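Local coordinates for protein phosphate transporter (Thermotoga maritima MSB8, PDB 6L85) that probably imports phosphate across the cell membrane by coupling its uptake to sodium ions, as a bacterial relative of the human SLC20 carriers, at residues A24-T29 with Y249-H254; S170-I175 with A220-I225. One frame throughout, in Å; residues are numbered along the deposited sequence.

Overall arrangement
Both interactions pair antiparallel helices of one all-helical membrane protein, but at different distances from the middle of the chain: the centre of interaction 1 is about 7 Å from it, that of interaction 2 about 29 Å. Interaction 1 joins helices 2-32 and 231-258 among the sodium sites; interaction 2 joins the consecutive helices 167-194 and 199-224. Their centres are 23 Å apart and they do not touch, although helix 231-258 covers part of interaction 2 through Val238 and Phe239. Every touching residue of interaction 1 is buried, and a serine-serine hydrogen bond crosses it. Interaction 2, peripheral but mostly buried, with the exposed Arg222 at its border, packs aliphatic branches against serine and threonine.

Interaction 1. Residues A24-T29 with Y249-H254; sequences ANSMAT and YVSFSH. With NA (sodium ion), chain S.
Helix segments 24-29 and 249-254 run almost exactly antiparallel (177°), their axes 8.3 Å apart, and Ser26 CA comes within 5.1 Å of Val250 CA. The small side chain of Ser26 is consistent with this close approach. Ser26 puts OG between its backbone N and carbonyl carbon (chi1 64°), and Ser251 OG donates a 2.9 Å hydrogen bond to Ser26 OG, hydroxyl tip to tip. Ser26 OG is also hydrogen-bonded to Val23 O, one turn back, so two partners hold it. Val250 CG1 lies against Ser26 CB at 3.6 Å and reaches the carbonyl Asn25 O at 3.7 Å. From the other flank, the bent chain of Met27 brings CE to 3.6 Å from Ser251 OG. An alanine in place of Ser26 would remove the hydroxyl and would probably leave Ser251 OG without this buried acceptor, loosening the link between the helices. One turn further along the first helix, Thr29 OG1 coordinates sodium at 2.6 Å. Gln243 and Ser247 of helix 231-258 also bind this ion, Asp327 of helix 320-339 completes the site, and Ser247 OG is hydrogen-bonded to Ser26 O. The mutual position of helices 2-32 and 231-258 is therefore likely to matter for ion binding.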
loop_
_atom_site.group_PDB
_atom_site.type_symbol
_atom_site.label_atom_id
_atom_site.label_comp_id
_atom_site.label_asym_id
_atom_site.label_seq_id
_atom_site.Cartn_x
_atom_site.Cartn_y
_atom_site.Cartn_z
ATOM N N ALA B 24 15.715 -2.082 -15.018
ATOM C CA ALA B 24 17.073 -2.377 -14.541
ATOM C C ALA B 24 17.497 -1.476 -13.385
ATOM O O ALA B 24 18.148 -1.952 -12.443
ATOM C CB ALA B 24 18.084 -2.255 -15.683
ATOM N N ASN B 25 17.103 -0.188 -13.419
ATOM C CA ASN B 25 17.561 0.767 -12.403
ATOM C C ASN B 25 17.116 0.370 -10.997
ATOM O O ASN B 25 17.730 0.793 -10.006
ATOM C CB ASN B 25 17.034 2.188 -12.676
ATOM C CG ASN B 25 17.441 2.753 -14.041
ATOM O OD1 ASN B 25 18.120 2.107 -14.850
ATOM N ND2 ASN B 25 16.999 3.982 -14.301
ATOM N N SER B 26 16.004 -0.348 -10.877
ATOM C CA SER B 26 15.555 -0.774 -9.560
ATOM C C SER B 26 15.836 -2.240 -9.277
ATOM O O SER B 26 16.149 -2.577 -8.132
ATOM C CB SER B 26 14.052 -0.513 -9.387
ATOM O OG SER B 26 13.284 -1.282 -10.285
ATOM N N MET B 27 15.769 -3.113 -10.287
ATOM C CA MET B 27 15.815 -4.549 -10.026
ATOM C C MET B 27 17.152 -5.222 -10.349
ATOM O O MET B 27 17.320 -6.383 -9.973
ATOM C CB MET B 27 14.696 -5.273 -10.799
ATOM C CG MET B 27 13.282 -4.943 -10.286
ATOM S SD MET B 27 13.005 -5.434 -8.551
ATOM C CE MET B 27 11.383 -4.749 -8.266
ATOM N N ALA B 28 18.105 -4.551 -11.017
ATOM C CA ALA B 28 19.342 -5.234 -11.385
ATOM C C ALA B 28 20.154 -5.642 -10.159
ATOM O O ALA B 28 20.814 -6.676 -10.188
ATOM C CB ALA B 28 20.185 -4.354 -12.313
ATOM N N THR B 29 20.130 -4.856 -9.082
ATOM C CA THR B 29 20.823 -5.269 -7.864
ATOM C C THR B 29 20.283 -6.605 -7.351
ATOM O O THR B 29 21.055 -7.531 -7.076
ATOM C CB THR B 29 20.695 -4.188 -6.783
ATOM O OG1 THR B 29 19.323 -3.807 -6.652
ATOM C CG2 THR B 29 21.521 -2.937 -7.150
ATOM N N TYR B 249 11.549 -0.188 -3.123
ATOM C CA TYR B 249 11.658 1.232 -2.814
ATOM C C TYR B 249 12.130 2.014 -4.047
ATOM O O TYR B 249 11.546 3.056 -4.406
ATOM C CB TYR B 249 12.608 1.386 -1.620
ATOM C CG TYR B 249 12.789 2.776 -1.040
ATOM C CD1 TYR B 249 11.791 3.742 -1.114
ATOM C CD2 TYR B 249 13.977 3.113 -0.399
ATOM C CE1 TYR B 249 11.977 5.002 -0.562
ATOM C CE2 TYR B 249 14.181 4.370 0.142
ATOM C CZ TYR B 249 13.170 5.314 0.063
ATOM O OH TYR B 249 13.376 6.568 0.611
ATOM N N VAL B 250 13.127 1.474 -4.764
ATOM C CA VAL B 250 13.571 2.176 -5.973
ATOM C C VAL B 250 12.470 2.194 -7.030
ATOM O O VAL B 250 12.245 3.220 -7.675
ATOM C CB VAL B 250 14.880 1.589 -6.547
ATOM C CG1 VAL B 250 15.338 2.417 -7.750
ATOM C CG2 VAL B 250 15.971 1.593 -5.516
ATOM N N SER B 251 11.787 1.064 -7.233
ATOM C CA SER B 251 10.699 0.967 -8.214
ATOM C C SER B 251 9.613 2.011 -7.980
ATOM O O SER B 251 9.111 2.640 -8.922
ATOM C CB SER B 251 10.065 -0.418 -8.139
ATOM O OG SER B 251 10.646 -1.284 -9.075
ATOM N N PHE B 252 9.184 2.129 -6.723
ATOM C CA PHE B 252 8.199 3.122 -6.326
ATOM C C PHE B 252 8.678 4.524 -6.678
ATOM O O PHE B 252 7.939 5.319 -7.282
ATOM C CB PHE B 252 7.954 2.989 -4.817
ATOM C CG PHE B 252 6.948 3.965 -4.257
ATOM C CD1 PHE B 252 7.329 5.251 -3.887
ATOM C CD2 PHE B 252 5.624 3.587 -4.074
ATOM C CE1 PHE B 252 6.407 6.154 -3.361
ATOM C CE2 PHE B 252 4.687 4.487 -3.539
ATOM C CZ PHE B 252 5.084 5.765 -3.186
ATOM N N SER B 253 9.916 4.848 -6.282
ATOM C CA SER B 253 10.413 6.201 -6.508
ATOM C C SER B 253 10.608 6.463 -7.998
ATOM O O SER B 253 10.425 7.587 -8.469
ATOM C CB SER B 253 11.706 6.407 -5.724
ATOM O OG SER B 253 12.762 5.778 -6.403
ATOM N N HIS B 254 10.878 5.410 -8.760
ATOM C CA HIS B 254 11.003 5.555 -10.201
ATOM C C HIS B 254 9.659 5.893 -10.837
ATOM O O HIS B 254 9.576 6.793 -11.688
ATOM C CB HIS B 254 11.578 4.284 -10.823
ATOM C CG HIS B 254 11.630 4.362 -12.306
ATOM N ND1 HIS B 254 10.615 3.895 -13.106
ATOM C CD2 HIS B 254 12.533 4.937 -13.135
ATOM C CE1 HIS B 254 10.894 4.161 -14.371
ATOM N NE2 HIS B 254 12.048 4.809 -14.413
HETATM NA NA NA S . 17.956 -4.617 -4.555
#

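Interaction 2. Residues S170-I175 with A220-I225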
loop_
_atom_site.group_PDB
_atom_site.type_symbol
_atom_site.label_atom_id
_atom_site.label_comp_id
_atom_site.label_asym_id
_atom_site.label_seq_id
_atom_site.Cartn_x
_atom_site.Cartn_y
_atom_site.Cartn_z
ATOM N N SER B 170 23.775 -6.801 15.505
ATOM C CA SER B 170 23.737 -5.432 15.004
ATOM C C SER B 170 22.884 -5.318 13.741
ATOM O O SER B 170 22.198 -4.307 13.538
ATOM C CB SER B 170 25.157 -4.934 14.724
ATOM O OG SER B 170 25.780 -4.490 15.913
ATOM N N SER B 171 22.954 -6.324 12.860
ATOM C CA SER B 171 22.183 -6.292 11.626
ATOM C C SER B 171 20.699 -6.354 11.944
ATOM O O SER B 171 19.882 -5.673 11.304
ATOM C CB SER B 171 22.602 -7.453 10.721
ATOM O OG SER B 171 22.121 -8.683 11.239
ATOM N N THR B 172 20.367 -7.126 12.981
ATOM C CA THR B 172 19.017 -7.211 13.532
ATOM C C THR B 172 18.419 -5.843 13.867
ATOM O O THR B 172 17.188 -5.692 13.895
ATOM C CB THR B 172 19.117 -8.123 14.761
ATOM O OG1 THR B 172 18.604 -9.419 14.442
ATOM C CG2 THR B 172 18.454 -7.543 15.983
ATOM N N VAL B 173 19.261 -4.835 14.084
ATOM C CA VAL B 173 18.806 -3.492 14.391
ATOM C C VAL B 173 18.978 -2.542 13.212
ATOM O O VAL B 173 18.130 -1.664 13.010
ATOM C CB VAL B 173 19.546 -2.947 15.634
ATOM C CG1 VAL B 173 19.291 -1.449 15.821
ATOM C CG2 VAL B 173 19.166 -3.720 16.874
ATOM N N ALA B 174 20.042 -2.693 12.429
ATOM C CA ALA B 174 20.365 -1.680 11.427
ATOM C C ALA B 174 19.549 -1.845 10.153
ATOM O O ALA B 174 19.229 -0.851 9.491
ATOM C CB ALA B 174 21.855 -1.723 11.084
ATOM N N ILE B 175 19.258 -3.079 9.760
ATOM C CA ILE B 175 18.471 -3.285 8.547
ATOM C C ILE B 175 17.032 -2.826 8.799
ATOM O O ILE B 175 16.468 -2.097 7.958
ATOM C CB ILE B 175 18.568 -4.750 8.093
ATOM C CG1 ILE B 175 20.008 -5.037 7.664
ATOM C CG2 ILE B 175 17.514 -5.088 7.017
ATOM C CD1 ILE B 175 20.159 -6.230 6.789
ATOM N N ALA B 220 11.534 -10.467 11.522
ATOM C CA ALA B 220 11.914 -11.244 10.344
ATOM C C ALA B 220 13.438 -11.422 10.258
ATOM O O ALA B 220 13.928 -12.512 9.926
ATOM C CB ALA B 220 11.352 -10.589 9.081
ATOM N N VAL B 221 14.204 -10.378 10.602
ATOM C CA VAL B 221 15.665 -10.452 10.533
ATOM C C VAL B 221 16.214 -11.359 11.630
ATOM O O VAL B 221 17.156 -12.124 11.401
ATOM C CB VAL B 221 16.299 -9.050 10.623
ATOM C CG1 VAL B 221 17.827 -9.178 10.757
ATOM C CG2 VAL B 221 15.938 -8.191 9.425
ATOM N N ARG B 222 15.694 -11.235 12.857
ATOM C CA ARG B 222 16.063 -12.172 13.917
ATOM C C ARG B 222 15.939 -13.607 13.432
ATOM O O ARG B 222 16.813 -14.442 13.688
ATOM C CB ARG B 222 15.180 -11.982 15.146
ATOM C CG ARG B 222 15.583 -10.863 16.050
ATOM C CD ARG B 222 14.556 -10.727 17.162
ATOM N NE ARG B 222 14.850 -11.591 18.300
ATOM C CZ ARG B 222 14.271 -12.767 18.525
ATOM N NH1 ARG B 222 13.355 -13.244 17.685
ATOM N NH2 ARG B 222 14.612 -13.472 19.597
ATOM N N LYS B 223 14.845 -13.917 12.738
ATOM C CA LYS B 223 14.714 -15.256 12.170
ATOM C C LYS B 223 15.829 -15.543 11.160
ATOM O O LYS B 223 16.552 -16.539 11.277
ATOM C CB LYS B 223 13.340 -15.413 11.523
ATOM C CG LYS B 223 12.972 -16.826 11.192
ATOM C CD LYS B 223 11.978 -17.367 12.203
ATOM C CE LYS B 223 12.107 -18.868 12.332
ATOM N NZ LYS B 223 11.459 -19.306 13.600
ATOM N N LEU B 224 15.982 -14.668 10.161
ATOM C CA LEU B 224 16.888 -14.938 9.041
ATOM C C LEU B 224 18.336 -15.091 9.491
ATOM O O LEU B 224 19.093 -15.897 8.939
ATOM C CB LEU B 224 16.788 -13.803 8.027
ATOM C CG LEU B 224 17.056 -14.093 6.556
ATOM C CD1 LEU B 224 16.632 -15.503 6.218
ATOM C CD2 LEU B 224 16.279 -13.081 5.728
ATOM N N ILE B 225 18.747 -14.300 10.476
ATOM C CA ILE B 225 20.131 -14.246 10.898
ATOM C C ILE B 225 20.600 -15.568 11.489
ATOM O O ILE B 225 21.810 -15.779 11.625
ATOM C CB ILE B 225 20.291 -13.071 11.889
ATOM C CG1 ILE B 225 21.711 -12.518 11.867
ATOM C CG2 ILE B 225 19.862 -13.486 13.283
ATOM C CD1 ILE B 225 22.197 -12.149 10.495
#
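Val221 holds CG1 anti to its backbone N (chi1 172°) and so aims this methyl at the backbone of Thr172, while Ile225, with CG1 likewise anti to N (chi1 -153°), sends CD1 toward Ser171. Ser171 OG sits between its own N and carbonyl carbon, where it is hydrogen-bonded to Lys168 O in the preceding turn. Ile225 CD1 comes to 3.5 Å from Ser171 OG, an oxygen that its own helix already holds. Val221 CG1 lies 3.6 Å from Thr172 CA. The two side chains cross obliquely, with Val221 CG1 3.8 Å from Thr172 OG1. On the next position, Arg222 touches with its aliphatic root: CG approaches Thr172 OG1 at 3.7 Å, and this exposed residue borders the contact. One turn further along the first helix, Ile175 CG2 and Val221 CG2 meet at 4.2 Å, the loose apolar end of the interface. Val221 therefore lies over Thr172 with one branch and faces Ile175 with the other. The axes of the two short helix segments pass 9.0 Å apart at 147°, antiparallel but clearly inclined, and the CA atoms of Thr172 and Val221 come within 5.5 Å. Thr172 O also accepts a hydrogen bond from His218 ND1, a polar tie between the same two helices. Val238 of helix 231-258 touches both Ile175 and Ile225, and Val161 of helix 129-162 backs Ser171. The contact closes an antiparallel helical hairpin, formed by the successive helices 167-194 and 199-224 within a larger helical bundle, at the end away from its connecting turn.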